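Local atomic coordinates of polyguluronate lyase (PDB entry 1UAI), a protein that probably cleaves poly(alpha-L-guluronate), the guluronate blocks of alginate, by beta-elimination, using a jelly-roll beta-sandwich. Residues C4-Q10 and V47-G53; L13-V18 and E30-L36; A58-G62 and S203-S208; K110-A116 and A192-A198; G166-K170 and T180-T184. One frame throughout, in Å; residues are numbered along the deposited sequence.

How the contacts relate
The chain folds as a jelly-roll beta-sandwich. Contacts 2 and 4 reach one sheet, contacts 3 and 5 the other, and contact 1 fastens the N-terminal loop beside the edge strand 45-47. Contact 4, whose centre lies about 7 Å from that of the chain, includes part of a sequence motif that lines the substrate cleft in related lyases. Contact 3 touches it through Ala58 O and Thr196 OG1, 2.8 Å apart, a probable hydrogen bond between the sheets. Contact 2 is nested in the loop that contact 1 closes, and Leu13 CD1 packs on Ala8 N at 3.7 Å. The hairpin of contact 5 lies across the chain's centre from contact 1, about 34 Å between centres.

Contact 1 (C4-Q10 and V47-G53); sequences CDYPAQQ and VNAKCTG
Cys4 holds SG beside its backbone N (chi1 -43°), whereas Cys51 swings its own SG anti to N (chi1 -172°), and the two sulfurs join in a disulfide with SG to SG at 2.0 Å and a C-S-S-C torsion of -87°. Next to this link, Val47 pushes its side chain into the bend of 4-10. Val47 CG2 sits 3.3 Å from Tyr6 O, and Val47 CB lies 3.5 Å from Cys4 O. Gln10 crosses the valine at about a right angle, its CG 3.9 Å from Val47 CG1. Gln10 NE2 donates to Pro3 O, just upstream of the loop, and to a water that in turn donates to Cys51 O. A second water joins Asp5 O to Val47 N.

Each loop is also braced from within. Gln9 OE1 takes both Asp5 N and Tyr6 N. Within 47-53, Asn48 OD1 receives Thr52 N at 2.9 Å in the carbonyl plane, on a lone pair, and Gly53 N from above that plane. Asn48 ND2 donates to Thr52 OG1, closing the grip round the type I turn 48-51.

No clear direct hydrogen bond spans the two loops. The N-terminal loop is therefore tied to the connection between strands 45-47 and 54-59 by one covalent bond, with valine packing and bridging waters around it.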
# COMPACT_ATOMS: atom_id res chain seq x y z
N CYS A 4 19.72 1.16 8.93
CA CYS A 4 19.70 0.76 7.53
C CYS A 4 19.57 -0.73 7.24
O CYS A 4 19.58 -1.13 6.07
CB CYS A 4 20.97 1.27 6.84
SG CYS A 4 21.43 2.99 7.25
N ASP A 5 19.44 -1.56 8.27
CA ASP A 5 19.35 -3.00 8.04
C ASP A 5 17.96 -3.59 7.84
O ASP A 5 17.78 -4.50 7.03
CB ASP A 5 20.05 -3.75 9.18
CG ASP A 5 21.51 -3.37 9.32
OD1 ASP A 5 22.17 -3.15 8.29
OD2 ASP A 5 22.00 -3.31 10.47
N TYR A 6 16.97 -3.09 8.58
CA TYR A 6 15.61 -3.62 8.47
C TYR A 6 14.56 -2.54 8.31
O TYR A 6 14.67 -1.46 8.89
CB TYR A 6 15.27 -4.42 9.73
CG TYR A 6 16.24 -5.51 10.06
CD1 TYR A 6 16.37 -6.63 9.24
CD2 TYR A 6 17.05 -5.44 11.20
CE1 TYR A 6 17.27 -7.64 9.54
CE2 TYR A 6 17.95 -6.45 11.51
CZ TYR A 6 18.06 -7.55 10.67
OH TYR A 6 18.94 -8.56 10.97
N PRO A 7 13.51 -2.81 7.52
CA PRO A 7 12.46 -1.82 7.33
C PRO A 7 11.91 -1.35 8.68
O PRO A 7 11.51 -0.19 8.84
CB PRO A 7 11.42 -2.58 6.52
CG PRO A 7 12.29 -3.38 5.60
CD PRO A 7 13.38 -3.91 6.53
N ALA A 8 11.89 -2.25 9.66
CA ALA A 8 11.38 -1.94 11.00
C ALA A 8 12.21 -0.88 11.73
O ALA A 8 11.81 -0.40 12.79
CB ALA A 8 11.30 -3.21 11.84
N GLN A 9 13.36 -0.52 11.18
CA GLN A 9 14.21 0.50 11.79
C GLN A 9 13.91 1.87 11.17
O GLN A 9 14.31 2.90 11.70
CB GLN A 9 15.69 0.17 11.58
CG GLN A 9 16.13 -1.13 12.22
CD GLN A 9 17.58 -1.46 11.93
OE1 GLN A 9 18.05 -1.35 10.80
NE2 GLN A 9 18.31 -1.89 12.96
N GLN A 10 13.19 1.87 10.05
CA GLN A 10 12.83 3.09 9.33
C GLN A 10 11.42 3.57 9.67
O GLN A 10 11.15 4.78 9.68
CB GLN A 10 12.92 2.86 7.83
CG GLN A 10 14.34 2.73 7.29
CD GLN A 10 15.10 4.04 7.33
OE1 GLN A 10 14.55 5.10 7.04
NE2 GLN A 10 16.38 3.97 7.68
N VAL A 47 15.21 -1.89 3.34
CA VAL A 47 15.47 -0.47 3.55
C VAL A 47 16.06 -0.06 2.19
O VAL A 47 16.79 -0.84 1.58
CB VAL A 47 16.54 -0.24 4.64
CG1 VAL A 47 16.91 1.24 4.70
CG2 VAL A 47 16.01 -0.70 5.99
N ASN A 48 15.74 1.13 1.71
CA ASN A 48 16.29 1.54 0.43
C ASN A 48 17.80 1.80 0.56
O ASN A 48 18.32 1.94 1.67
CB ASN A 48 15.56 2.78 -0.12
CG ASN A 48 15.58 3.96 0.82
OD1 ASN A 48 16.23 3.94 1.86
ND2 ASN A 48 14.85 5.01 0.45
N ALA A 49 18.49 1.85 -0.57
CA ALA A 49 19.93 2.06 -0.59
C ALA A 49 20.36 3.33 0.15
O ALA A 49 21.40 3.35 0.80
CB ALA A 49 20.43 2.10 -2.03
N LYS A 50 19.55 4.38 0.05
CA LYS A 50 19.88 5.64 0.71
C LYS A 50 19.59 5.67 2.21
O LYS A 50 19.86 6.66 2.88
CB LYS A 50 19.15 6.80 0.02
CG LYS A 50 19.69 7.11 -1.37
CD LYS A 50 19.00 8.33 -1.98
CE LYS A 50 19.58 8.68 -3.34
NZ LYS A 50 19.37 7.58 -4.33
N CYS A 51 19.04 4.57 2.73
CA CYS A 51 18.74 4.46 4.15
C CYS A 51 17.83 5.59 4.65
O CYS A 51 18.09 6.20 5.69
CB CYS A 51 20.04 4.45 4.97
SG CYS A 51 19.80 4.07 6.74
N THR A 52 16.77 5.86 3.90
CA THR A 52 15.82 6.92 4.25
C THR A 52 14.38 6.42 4.35
O THR A 52 13.51 7.12 4.86
CB THR A 52 15.85 8.06 3.22
OG1 THR A 52 15.69 7.51 1.91
CG2 THR A 52 17.16 8.82 3.30
N GLY A 53 14.12 5.22 3.84
CA GLY A 53 12.77 4.69 3.90
C GLY A 53 12.72 3.22 3.54
O GLY A 53 13.75 2.54 3.47
O HOH W 1 16.80 -4.03 4.45
O HOH W 2 13.49 7.47 7.30
O HOH W 3 17.26 6.92 8.41

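Contact 2 (L13-V18 and E30-L36)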
# COMPACT_ATOMS: atom_id res chain seq x y z
N LEU A 13 6.82 -0.50 12.64
CA LEU A 13 6.02 -1.58 12.09
C LEU A 13 5.35 -2.46 13.15
O LEU A 13 4.85 -3.54 12.83
CB LEU A 13 6.88 -2.45 11.17
CG LEU A 13 7.49 -1.72 9.97
CD1 LEU A 13 8.27 -2.71 9.12
CD2 LEU A 13 6.40 -1.04 9.15
N THR A 14 5.32 -1.98 14.39
CA THR A 14 4.72 -2.74 15.48
C THR A 14 3.31 -3.25 15.16
O THR A 14 3.02 -4.44 15.32
CB THR A 14 4.65 -1.89 16.76
OG1 THR A 14 5.97 -1.54 17.17
CG2 THR A 14 3.97 -2.67 17.88
N ASP A 15 2.45 -2.35 14.70
CA ASP A 15 1.07 -2.73 14.39
C ASP A 15 0.80 -2.95 12.91
O ASP A 15 -0.15 -2.41 12.33
CB ASP A 15 0.11 -1.71 14.99
CG ASP A 15 0.02 -1.82 16.49
OD1 ASP A 15 -0.21 -2.95 16.98
OD2 ASP A 15 0.20 -0.80 17.19
N TRP A 16 1.65 -3.78 12.31
CA TRP A 16 1.56 -4.13 10.90
C TRP A 16 2.12 -5.52 10.68
O TRP A 16 2.80 -6.08 11.54
CB TRP A 16 2.40 -3.17 10.04
CG TRP A 16 2.01 -1.74 10.13
CD1 TRP A 16 2.50 -0.80 10.99
CD2 TRP A 16 1.01 -1.09 9.34
NE1 TRP A 16 1.87 0.40 10.78
CE2 TRP A 16 0.95 0.25 9.77
CE3 TRP A 16 0.17 -1.51 8.31
CZ2 TRP A 16 0.08 1.18 9.20
CZ3 TRP A 16 -0.71 -0.58 7.74
CH2 TRP A 16 -0.74 0.75 8.20
N LYS A 17 1.79 -6.08 9.52
CA LYS A 17 2.34 -7.35 9.07
C LYS A 17 2.59 -7.07 7.59
O LYS A 17 2.03 -6.12 7.04
CB LYS A 17 1.37 -8.52 9.26
CG LYS A 17 0.17 -8.57 8.34
CD LYS A 17 -0.57 -9.89 8.49
CE LYS A 17 -1.82 -9.94 7.62
NZ LYS A 17 -2.52 -11.25 7.70
N VAL A 18 3.44 -7.86 6.95
CA VAL A 18 3.72 -7.65 5.54
C VAL A 18 3.38 -8.87 4.69
O VAL A 18 3.57 -10.01 5.12
CB VAL A 18 5.22 -7.26 5.32
CG1 VAL A 18 6.12 -8.45 5.65
CG2 VAL A 18 5.43 -6.79 3.89
N GLU A 30 3.79 -14.20 4.22
CA GLU A 30 3.51 -13.09 5.11
C GLU A 30 4.41 -13.21 6.33
O GLU A 30 4.70 -14.32 6.79
CB GLU A 30 2.05 -13.09 5.57
CG GLU A 30 1.02 -12.94 4.47
CD GLU A 30 -0.32 -12.46 4.99
OE1 GLU A 30 -0.72 -12.87 6.10
OE2 GLU A 30 -0.98 -11.67 4.28
N ILE A 31 4.86 -12.07 6.84
CA ILE A 31 5.70 -12.05 8.03
C ILE A 31 5.03 -11.14 9.04
O ILE A 31 4.71 -9.99 8.75
CB ILE A 31 7.12 -11.52 7.73
CG1 ILE A 31 7.83 -12.44 6.73
CG2 ILE A 31 7.92 -11.46 9.03
CD1 ILE A 31 8.05 -13.86 7.22
N GLU A 32 4.81 -11.68 10.24
CA GLU A 32 4.17 -10.93 11.31
C GLU A 32 5.17 -10.66 12.42
O GLU A 32 6.29 -11.18 12.40
CB GLU A 32 3.00 -11.75 11.89
CG GLU A 32 2.05 -12.30 10.85
CD GLU A 32 0.95 -13.16 11.45
OE1 GLU A 32 1.23 -13.92 12.41
OE2 GLU A 32 -0.19 -13.11 10.95
N GLN A 33 4.76 -9.84 13.38
CA GLN A 33 5.60 -9.54 14.53
C GLN A 33 5.61 -10.81 15.39
O GLN A 33 4.66 -11.58 15.36
CB GLN A 33 5.00 -8.39 15.35
CG GLN A 33 5.12 -7.02 14.69
CD GLN A 33 6.55 -6.55 14.58
OE1 GLN A 33 7.45 -7.10 15.21
NE2 GLN A 33 6.77 -5.51 13.79
N PRO A 34 6.68 -11.02 16.17
CA PRO A 34 7.85 -10.15 16.30
C PRO A 34 8.96 -10.38 15.27
O PRO A 34 9.92 -9.63 15.22
CB PRO A 34 8.33 -10.44 17.72
CG PRO A 34 8.07 -11.91 17.83
CD PRO A 34 6.70 -12.07 17.21
N ALA A 35 8.84 -11.43 14.45
CA ALA A 35 9.86 -11.70 13.44
C ALA A 35 10.03 -10.53 12.48
O ALA A 35 11.13 -10.27 11.99
CB ALA A 35 9.52 -12.97 12.67
N LEU A 36 8.93 -9.82 12.22
CA LEU A 36 8.97 -8.69 11.30
C LEU A 36 9.97 -7.62 11.74
O LEU A 36 10.54 -6.92 10.90
CB LEU A 36 7.57 -8.07 11.18
CG LEU A 36 7.41 -6.87 10.23
CD1 LEU A 36 7.90 -7.24 8.83
CD2 LEU A 36 5.95 -6.45 10.20
O HOH W 4 2.26 -8.57 12.84
O HOH W 5 -2.51 -12.19 10.31
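Val18 and Ile31 form a hydrogen-bonded antiparallel pair in the beta hairpin of strands 16-20 and 27-31. Val18 N reaches Ile31 O at 3.1 Å, and Ile31 N returns to Val18 O at 3.0 Å. On one face of this pair, Val18 CG1 packs against Ile31 CB and, at 3.8 Å, against Leu36 CD1. The other leucine methyl, Leu36 CD2, comes within 3.4 Å of Trp16 O, so the short 3-10 segment that follows the hairpin folds back over the first strand.

Lys17 works beside the pair. Its CG stands between backbone N and carbonyl carbon (chi1 71°), and the chain then runs out straight, alongside Glu32 and obliquely across Glu30. Lys17 NZ makes a salt bridge to Glu30 OE1 at 2.9 Å, met on the syn side of the carboxylate. The other oxygen, Glu30 OE2, is held by Thr19 OG1, which helps fix the carboxylate's rotation. Glu32 stays beyond salt-bridge range and is joined to the ammonium by a water that accepts from Lys17 NZ and donates to Glu32 OE2.

Further out, Phe45, on the edge strand 45-47 of the opposing sheet, touches Leu13, Val18 and Leu36, while Trp16 turns away from the hairpin toward Leu75, Leu219 and Val221 between the sheets. Where the strands part, a water links Trp16 O to Gln33 N. Gln33, bent at chi2 (-66°), sends NE2 to Leu13 O at 2.9 Å, approaching from well above the carbonyl plane, 70° out of it.

Contact 3 (A58-G62 and S203-S208)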
# COMPACT_ATOMS: atom_id res chain seq x y z
N ALA A 58 7.05 -5.25 -6.24
CA ALA A 58 6.27 -6.41 -6.65
C ALA A 58 6.26 -6.47 -8.17
O ALA A 58 5.76 -5.57 -8.84
CB ALA A 58 4.84 -6.31 -6.11
N ALA A 59 6.85 -7.54 -8.71
CA ALA A 59 6.94 -7.74 -10.15
C ALA A 59 5.69 -8.43 -10.69
O ALA A 59 4.97 -9.09 -9.95
CB ALA A 59 8.17 -8.57 -10.48
N VAL A 60 5.45 -8.28 -11.99
CA VAL A 60 4.26 -8.85 -12.61
C VAL A 60 4.15 -10.37 -12.52
O VAL A 60 3.05 -10.91 -12.63
CB VAL A 60 4.15 -8.43 -14.10
CG1 VAL A 60 4.14 -6.91 -14.20
CG2 VAL A 60 5.29 -9.02 -14.91
N ASN A 61 5.27 -11.04 -12.31
CA ASN A 61 5.28 -12.50 -12.20
C ASN A 61 5.27 -12.93 -10.74
O ASN A 61 5.50 -14.09 -10.42
CB ASN A 61 6.51 -13.08 -12.90
CG ASN A 61 7.80 -12.70 -12.20
OD1 ASN A 61 7.85 -11.73 -11.44
ND2 ASN A 61 8.86 -13.45 -12.46
N GLY A 62 4.99 -11.98 -9.85
CA GLY A 62 4.97 -12.27 -8.43
C GLY A 62 3.90 -13.26 -8.01
O GLY A 62 2.90 -13.46 -8.71
N SER A 203 0.72 -7.91 -18.96
CA SER A 203 1.97 -7.16 -18.99
C SER A 203 3.10 -8.09 -19.38
O SER A 203 3.20 -9.21 -18.88
CB SER A 203 2.27 -6.54 -17.62
OG SER A 203 3.53 -5.87 -17.64
N SER A 204 3.95 -7.63 -20.29
CA SER A 204 5.09 -8.42 -20.75
C SER A 204 6.31 -7.51 -20.69
O SER A 204 6.20 -6.29 -20.82
CB SER A 204 4.86 -8.91 -22.18
OG SER A 204 4.55 -7.83 -23.05
N PRO A 205 7.51 -8.09 -20.48
CA PRO A 205 7.77 -9.52 -20.31
C PRO A 205 7.35 -10.07 -18.95
O PRO A 205 7.19 -9.32 -17.98
CB PRO A 205 9.27 -9.61 -20.52
CG PRO A 205 9.75 -8.35 -19.88
CD PRO A 205 8.77 -7.32 -20.41
N CYS A 206 7.18 -11.38 -18.88
CA CYS A 206 6.81 -12.03 -17.64
C CYS A 206 8.13 -12.26 -16.91
O CYS A 206 8.71 -13.34 -16.94
CB CYS A 206 6.12 -13.36 -17.93
SG CYS A 206 5.42 -14.16 -16.45
N SER A 207 8.59 -11.20 -16.26
CA SER A 207 9.88 -11.22 -15.58
C SER A 207 9.89 -10.41 -14.29
O SER A 207 9.10 -9.47 -14.13
CB SER A 207 10.92 -10.66 -16.55
OG SER A 207 12.12 -10.28 -15.89
N SER A 208 10.79 -10.76 -13.38
CA SER A 208 10.90 -10.05 -12.12
C SER A 208 11.49 -8.66 -12.33
O SER A 208 11.52 -7.85 -11.40
CB SER A 208 11.76 -10.85 -11.13
OG SER A 208 11.11 -12.04 -10.75
O HOH W 6 8.90 -11.80 -8.92
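Val60 spreads its two methyls against the 203-208 loop: CG1 lies 3.6 Å from Ser203 OG, and CG2 rests 3.6 Å from Pro205 O. Just before it, Ala59 CB presses on the far end of the loop, 3.5 Å from Ser208 CA. Asn61 comes next. Its CG is placed between backbone N and carbonyl carbon (chi1 67°), which carries the amide over to Ser208. There Asn61 ND2 donates to Ser208 OG at 3.2 Å, with the hydroxyl lying in the amide plane. A water bridges the same two residues, donating to Asn61 OD1 at 2.7 Å and hydrogen-bonded to Ser208 OG. Asn61 CB meanwhile brushes Cys206 SG at 3.9 Å.

Both partners are shaped by tight turns. Residues 59-62 make a type I turn closed by Gly62 N to Ala59 O, and the loop opposite has a cis peptide before Pro205 and an inverse gamma turn centred on Cys206. The disulfide to Cys200 ties that loop back on itself, while Ser203 OG is hydrogen-bonded to Glu108 O and Asn210 ND2.

The contact thus closes off the end of strand 54-59 with the loop that leads into strand 211-223. These two strands are neighbours in one sheet, joined here by backbone bonds of Ala58 with Gly212 and of Val60 with Asn210, and Ala58 O also meets Thr196 OG1 of strand 194-196 in the opposing sheet.

Contact 4 (K110-A116 and A192-A198); sequences KPHLVGA and AGAYTQA
Residues 192-197 are the second part of the YFKAGxYxQ sequence motif of the family 7 alginate lyases, which in relatives lines the substrate cleft, and they run antiparallel to strand 112-116. Val114 and Tyr195 make the hydrogen-bonded pair, with Val114 N to Tyr195 O at 2.9 Å and Tyr195 N to Val114 O at 3.0 Å. One step on, the register slips at a beta bulge: Gly193 N donates to Gly115 O from well above its carbonyl plane, and Gly115 CA makes a CA-H...O contact with Gly193 O at 3.2 Å. Gly193, at backbone angles suited to glycine, is also where the chain turns a corner.

Beyond the other end of the pair, Gln197 N bonds to His112 O, and the methylenes pack closely, His112 CB to Gln197 CB at 3.6 Å. Lys110 stretches out and bends only at its last torsion (chi4 -63°), bringing NZ to Gln197 O at 2.8 Å and to His112 ND1 at 2.9 Å. The ammonium so pins the backbone just after the strand and helps to set the imidazole's rotation.

On the face that Leu113 shares with Thr196, Leu113 CD1 lies 3.6 Å from Tyr195 O. Leu113, Ala116 and Ala192 face the opposing sheet, meeting Phe103, Phe99 and Leu216 of strands 95-105 and 211-223. Val114 and Tyr195 point to the other side, where Val114 packs on Val127 of the adjacent strand 124-131 and Arg72 makes a cation-pi contact with the tyrosine ring.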
# COMPACT_ATOMS: atom_id res chain seq x y z
N LYS A 110 0.85 -1.97 -18.83
CA LYS A 110 -0.24 -1.55 -17.96
C LYS A 110 0.47 -0.96 -16.74
O LYS A 110 0.61 -1.62 -15.71
CB LYS A 110 -1.08 -2.77 -17.57
CG LYS A 110 -2.37 -2.46 -16.82
CD LYS A 110 -3.17 -3.74 -16.58
CE LYS A 110 -4.53 -3.46 -15.96
NZ LYS A 110 -4.43 -2.84 -14.61
N PRO A 111 0.93 0.30 -16.85
CA PRO A 111 1.65 1.00 -15.78
C PRO A 111 0.77 1.44 -14.62
O PRO A 111 0.66 2.64 -14.33
CB PRO A 111 2.27 2.17 -16.52
CG PRO A 111 1.19 2.54 -17.49
CD PRO A 111 0.71 1.19 -18.01
N HIS A 112 0.16 0.47 -13.94
CA HIS A 112 -0.75 0.73 -12.84
C HIS A 112 -0.20 0.20 -11.52
O HIS A 112 0.22 -0.95 -11.42
CB HIS A 112 -2.10 0.07 -13.13
CG HIS A 112 -2.75 0.55 -14.40
ND1 HIS A 112 -3.93 0.02 -14.87
CD2 HIS A 112 -2.38 1.50 -15.30
CE1 HIS A 112 -4.27 0.63 -15.99
NE2 HIS A 112 -3.35 1.53 -16.27
N LEU A 113 -0.25 1.04 -10.48
CA LEU A 113 0.29 0.68 -9.18
C LEU A 113 -0.45 1.37 -8.04
O LEU A 113 -0.72 2.57 -8.10
CB LEU A 113 1.77 1.08 -9.17
CG LEU A 113 2.62 0.92 -7.91
CD1 LEU A 113 2.63 -0.52 -7.45
CD2 LEU A 113 4.04 1.40 -8.22
N VAL A 114 -0.79 0.60 -7.00
CA VAL A 114 -1.51 1.13 -5.84
C VAL A 114 -0.53 1.26 -4.66
O VAL A 114 0.19 0.32 -4.33
CB VAL A 114 -2.69 0.19 -5.48
CG1 VAL A 114 -3.28 0.57 -4.14
CG2 VAL A 114 -3.75 0.27 -6.57
N GLY A 115 -0.52 2.44 -4.03
CA GLY A 115 0.41 2.69 -2.94
C GLY A 115 -0.13 2.82 -1.52
O GLY A 115 0.66 2.86 -0.57
N ALA A 116 -1.44 2.91 -1.37
CA ALA A 116 -2.05 3.01 -0.05
C ALA A 116 -3.53 2.76 -0.19
O ALA A 116 -4.12 3.07 -1.23
CB ALA A 116 -1.80 4.39 0.56
N ALA A 192 -0.51 -0.13 3.05
CA ALA A 192 0.45 0.77 2.40
C ALA A 192 1.61 -0.06 1.87
O ALA A 192 2.09 -0.97 2.54
CB ALA A 192 0.94 1.82 3.38
N GLY A 193 2.07 0.27 0.67
CA GLY A 193 3.17 -0.45 0.06
C GLY A 193 3.06 -0.43 -1.45
O GLY A 193 2.63 0.57 -2.03
N ALA A 194 3.44 -1.53 -2.10
CA ALA A 194 3.37 -1.64 -3.55
C ALA A 194 2.45 -2.78 -3.97
O ALA A 194 2.80 -3.95 -3.83
CB ALA A 194 4.77 -1.86 -4.12
N TYR A 195 1.28 -2.42 -4.49
CA TYR A 195 0.31 -3.41 -4.96
C TYR A 195 0.24 -3.18 -6.46
O TYR A 195 -0.46 -2.29 -6.95
CB TYR A 195 -1.03 -3.16 -4.26
CG TYR A 195 -2.14 -4.13 -4.59
CD1 TYR A 195 -1.88 -5.41 -5.08
CD2 TYR A 195 -3.47 -3.78 -4.37
CE1 TYR A 195 -2.91 -6.31 -5.33
CE2 TYR A 195 -4.51 -4.67 -4.62
CZ TYR A 195 -4.22 -5.93 -5.10
OH TYR A 195 -5.25 -6.81 -5.33
N THR A 196 1.02 -3.97 -7.19
CA THR A 196 1.13 -3.86 -8.64
C THR A 196 -0.08 -4.38 -9.39
O THR A 196 -0.40 -5.57 -9.33
CB THR A 196 2.42 -4.57 -9.10
OG1 THR A 196 3.53 -3.97 -8.42
CG2 THR A 196 2.61 -4.46 -10.60
N GLN A 197 -0.75 -3.48 -10.11
CA GLN A 197 -1.95 -3.82 -10.85
C GLN A 197 -1.69 -4.36 -12.25
O GLN A 197 -2.23 -3.87 -13.24
CB GLN A 197 -2.87 -2.60 -10.92
CG GLN A 197 -3.21 -2.01 -9.55
CD GLN A 197 -3.82 -3.02 -8.60
OE1 GLN A 197 -3.21 -3.39 -7.60
NE2 GLN A 197 -5.02 -3.48 -8.92
N ALA A 198 -0.84 -5.38 -12.32
CA ALA A 198 -0.51 -6.02 -13.58
C ALA A 198 0.13 -7.36 -13.28
O ALA A 198 0.81 -7.52 -12.26
CB ALA A 198 0.45 -5.14 -14.38

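Contact 5 (G166-K170 and T180-T184)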
# COMPACT_ATOMS: atom_id res chain seq x y z
N GLY A 166 -17.68 9.66 11.13
CA GLY A 166 -19.04 10.02 10.78
C GLY A 166 -19.57 9.48 9.46
O GLY A 166 -20.38 10.13 8.80
N GLY A 167 -19.12 8.29 9.08
CA GLY A 167 -19.57 7.69 7.84
C GLY A 167 -19.02 8.34 6.59
O GLY A 167 -19.59 8.21 5.51
N LYS A 168 -17.90 9.05 6.74
CA LYS A 168 -17.28 9.74 5.61
C LYS A 168 -15.77 9.52 5.61
O LYS A 168 -15.14 9.47 6.67
CB LYS A 168 -17.55 11.24 5.68
CG LYS A 168 -19.02 11.63 5.66
CD LYS A 168 -19.66 11.36 4.31
CE LYS A 168 -21.09 11.87 4.27
NZ LYS A 168 -21.72 11.67 2.94
N ILE A 169 -15.20 9.41 4.42
CA ILE A 169 -13.76 9.25 4.27
C ILE A 169 -13.24 10.50 3.56
O ILE A 169 -13.64 10.79 2.44
CB ILE A 169 -13.40 8.03 3.40
CG1 ILE A 169 -13.95 6.74 4.02
CG2 ILE A 169 -11.88 7.94 3.25
CD1 ILE A 169 -13.78 5.52 3.14
N LYS A 170 -12.36 11.24 4.23
CA LYS A 170 -11.76 12.44 3.65
C LYS A 170 -10.36 12.02 3.21
O LYS A 170 -9.60 11.47 4.01
CB LYS A 170 -11.65 13.54 4.70
CG LYS A 170 -12.98 14.03 5.25
CD LYS A 170 -13.72 14.87 4.23
CE LYS A 170 -14.94 15.54 4.86
NZ LYS A 170 -15.58 16.49 3.91
N THR A 180 -14.32 13.40 -0.73
CA THR A 180 -14.99 12.92 0.47
C THR A 180 -15.90 11.81 -0.02
O THR A 180 -16.76 12.03 -0.87
CB THR A 180 -15.82 14.03 1.15
OG1 THR A 180 -14.96 15.10 1.54
CG2 THR A 180 -16.52 13.48 2.38
N ILE A 181 -15.69 10.61 0.51
CA ILE A 181 -16.45 9.44 0.11
C ILE A 181 -17.35 8.92 1.22
O ILE A 181 -16.90 8.72 2.35
CB ILE A 181 -15.49 8.31 -0.33
CG1 ILE A 181 -14.68 8.78 -1.55
CG2 ILE A 181 -16.26 7.04 -0.65
CD1 ILE A 181 -13.55 7.85 -1.94
N SER A 182 -18.62 8.70 0.90
CA SER A 182 -19.56 8.17 1.88
C SER A 182 -19.24 6.69 2.07
O SER A 182 -19.13 5.94 1.10
CB SER A 182 -21.00 8.34 1.38
OG SER A 182 -21.34 9.71 1.27
N HIS A 183 -19.10 6.28 3.32
CA HIS A 183 -18.77 4.89 3.64
C HIS A 183 -19.23 4.62 5.07
O HIS A 183 -18.78 5.27 6.01
CB HIS A 183 -17.26 4.70 3.53
CG HIS A 183 -16.81 3.28 3.73
ND1 HIS A 183 -17.17 2.26 2.88
CD2 HIS A 183 -16.01 2.72 4.67
CE1 HIS A 183 -16.62 1.13 3.28
NE2 HIS A 183 -15.91 1.39 4.37
N THR A 184 -20.12 3.65 5.24
CA THR A 184 -20.66 3.34 6.56
C THR A 184 -20.42 1.93 7.07
O THR A 184 -20.81 1.60 8.19
CB THR A 184 -22.18 3.59 6.59
OG1 THR A 184 -22.82 2.77 5.60
CG2 THR A 184 -22.48 5.05 6.30
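Gly167 makes the first link, to the residue just past the second strand: its carbonyl O accepts His183 N at 3.0 Å in an almost straight bond (176° at the hydrogen), although the donor sits above the carbonyl plane. The residue has a positive phi, and its CA comes near His183 O in a CA-H...O contact. With Lys168 the beta hairpin of strands 168-173 and 176-182 begins in earnest. This lysine faces Ser182 in a non-hydrogen-bonded pair, and a bend at chi2 (-70°) turns its chain across the gap until Lys168 NZ donates to Ser182 OG at 2.6 Å.

Ile169 follows on the opposite face. It is the hydrogen-bonded partner of Ile181, with Ile169 N to Ile181 O and Ile181 N to Ile169 O both at 2.8 Å. The far end of its side chain crosses His183 obliquely, CD1 resting 3.6 Å from His183 CB. The imidazole is held further out, through His183 NE2 to Asn188 OD1.

Lys170 repeats the pattern of Lys168 two residues on. Bent likewise at chi2 (-73°), it lays its methylenes over Thr180, CE 3.6 Å from Thr180 CG2, and finishes with NZ donating to Thr180 OG1 at 2.8 Å. Both ammonium groups thus bridge the strands on one face, while the isoleucine pair occupies the other.

That apolar face looks across the sandwich to strand 124-131, where Ile169 meets Val125 and Thr126, and Ile181 also touches Thr126. In its own sheet strand 168-173 lies between 158-165, reached by a backbone bond of Lys170 with Val163, and 176-182, the outermost strand on this side.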